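Local coordinates for CBS domain-containing protein CBSX2 (Arabidopsis thaliana, PDB 3SL7), which modulates plant development by regulating the thioredoxin system, as a chloroplast protein built from a pair of CBS domains, at the interface of chains A and B. Residues are numbered along the deposited sequence; one frame, centred on the assembly and turned at random. Chains: chain A/B, CBS domain-containing protein CBSX2.

The interface of chains A and B. Residues chain A 82, 85-86, 88; chain B 117-118, 121, 150.
A:Phe85, the first residue of helix 85-93, pushes its ring between two helices of chain B, 117-124 and 147-158. With CG anti to the backbone N (chi1 -166°), the ring points away from its own helix and towards the partner. B:Val150 meets the ring at its edge and in its plane, methyl CG1 lying 3.4 Å from A:Phe85 CD1. Methyl CD2 of B:Leu117 instead lies over one face of the ring, offset toward CE1 and CZ, 3.7 Å from A:Phe85 CZ. Beyond the CD2 rim, and displaced to the same face as the leucine methyl, B:Glu118 sets its methylene CG 3.8 Å from A:Phe85 CD2; the two side chains cross at about a right angle, the carboxylate plane turned 39° from the ring. B:Ala121 packs its CB against the CB of A:Phe85.

The same B:Val150 methyl is shared by two more side chains of chain A. Methyl CD2 of A:Leu88 comes to 3.5 Å from B:Val150 CG1, and the benzo corner CH2 of A:Trp82 to 3.6 Å. A:Leu88 also lays CD1 over one face of the indole, offset toward the rim, which supports that ring from within chain A. Were A:Phe85 cut back to an alanine, the ring's place between B:Val150, B:Leu117 and the B:Glu118 methylene would probably be left as a gap, depriving all three of their common apolar partner.

Water carries the polar contacts described here. One molecule joins the A:Phe85 backbone N, at the helix start, to the B:Glu118 carbonyl O, 2.7 Å from each. A second links the backbone N of A:Asn86 to B:Glu118 OE1, and the two waters contact each other; a third lies between A:Asn86 OD1 and B:Glu118 OE2, but the asparagine is poorly ordered, so this bridge is doubtful. This apolar plug with its hydrated margin recurs with the chains exchanged, and it likely helps hold two CBS pairs together as a two-fold dimer.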
loop_
_atom_site.group_PDB
_atom_site.type_symbol
_atom_site.label_atom_id
_atom_site.label_comp_id
_atom_site.label_asym_id
_atom_site.label_seq_id
_atom_site.Cartn_x
_atom_site.Cartn_y
_atom_site.Cartn_z
ATOM N N TRP A 82 1.191 14.323 8.181
ATOM C CA TRP A 82 0.789 15.589 7.565
ATOM C C TRP A 82 -0.702 15.582 7.240
ATOM O O TRP A 82 -1.252 14.553 6.839
ATOM C CB TRP A 82 1.603 15.868 6.300
ATOM C CG TRP A 82 1.518 14.787 5.255
ATOM C CD1 TRP A 82 2.275 13.656 5.192
ATOM C CD2 TRP A 82 0.635 14.740 4.122
ATOM N NE1 TRP A 82 1.923 12.904 4.097
ATOM C CE2 TRP A 82 0.919 13.545 3.421
ATOM C CE3 TRP A 82 -0.365 15.589 3.632
ATOM C CZ2 TRP A 82 0.240 13.177 2.255
ATOM C CZ3 TRP A 82 -1.041 15.219 2.468
ATOM C CH2 TRP A 82 -0.734 14.020 1.799
ATOM N N PHE A 85 -1.398 19.961 2.446
ATOM C CA PHE A 85 -0.267 20.044 1.533
ATOM C C PHE A 85 0.819 20.986 2.045
ATOM O O PHE A 85 2.019 20.727 1.887
ATOM C CB PHE A 85 -0.725 20.461 0.134
ATOM C CG PHE A 85 0.318 20.254 -0.919
ATOM C CD1 PHE A 85 0.615 18.971 -1.368
ATOM C CD2 PHE A 85 1.010 21.328 -1.454
ATOM C CE1 PHE A 85 1.583 18.761 -2.328
ATOM C CE2 PHE A 85 1.983 21.127 -2.419
ATOM C CZ PHE A 85 2.268 19.840 -2.858
ATOM N N ASN A 86 0.409 22.094 2.653
ATOM C CA ASN A 86 1.387 23.013 3.212
ATOM C C ASN A 86 2.254 22.365 4.298
ATOM O O ASN A 86 3.470 22.559 4.322
ATOM C CB ASN A 86 0.701 24.277 3.733
ATOM C CG ASN A 86 1.685 25.379 4.026
ATOM O OD1 ASN A 86 2.139 26.077 3.119
ATOM N ND2 ASN A 86 2.032 25.536 5.296
ATOM N N LEU A 88 2.850 19.205 4.554
ATOM C CA LEU A 88 3.658 18.235 3.829
ATOM C C LEU A 88 4.887 18.897 3.218
ATOM O O LEU A 88 6.002 18.382 3.333
ATOM C CB LEU A 88 2.829 17.568 2.735
ATOM C CG LEU A 88 3.609 16.601 1.847
ATOM C CD1 LEU A 88 4.218 15.477 2.691
ATOM C CD2 LEU A 88 2.697 16.029 0.777
ATOM N N LEU B 117 -4.511 21.258 -6.127
ATOM C CA LEU B 117 -3.793 20.179 -5.454
ATOM C C LEU B 117 -3.937 20.262 -3.936
ATOM O O LEU B 117 -4.149 19.245 -3.272
ATOM C CB LEU B 117 -2.311 20.171 -5.854
ATOM C CG LEU B 117 -1.518 18.973 -5.320
ATOM C CD1 LEU B 117 -2.070 17.649 -5.862
ATOM C CD2 LEU B 117 -0.052 19.115 -5.660
ATOM N N GLU B 118 -3.809 21.465 -3.383
ATOM C CA GLU B 118 -3.877 21.635 -1.933
ATOM C C GLU B 118 -5.258 21.269 -1.386
ATOM O O GLU B 118 -5.370 20.637 -0.337
ATOM C CB GLU B 118 -3.469 23.061 -1.511
ATOM C CG GLU B 118 -2.082 23.451 -2.005
ATOM C CD GLU B 118 -1.437 24.549 -1.182
ATOM O OE1 GLU B 118 -1.886 24.784 -0.039
ATOM O OE2 GLU B 118 -0.480 25.179 -1.680
ATOM N N ALA B 121 -5.471 17.532 -1.531
ATOM C CA ALA B 121 -4.635 16.913 -0.499
ATOM C C ALA B 121 -5.383 16.823 0.834
ATOM O O ALA B 121 -5.358 15.792 1.520
ATOM C CB ALA B 121 -3.318 17.680 -0.332
ATOM N N VAL B 150 0.582 12.662 -3.756
ATOM C CA VAL B 150 0.715 13.990 -3.165
ATOM C C VAL B 150 2.121 14.164 -2.629
ATOM O O VAL B 150 2.708 15.220 -2.787
ATOM C CB VAL B 150 -0.311 14.226 -2.051
ATOM C CG1 VAL B 150 -0.058 15.591 -1.363
ATOM C CG2 VAL B 150 -1.726 14.156 -2.628
HETATM O O HOH W 1 -3.769 21.033 1.823
HETATM O O HOH W 2 -2.249 23.368 2.375
HETATM O O HOH W 3 1.565 25.038 0.257
#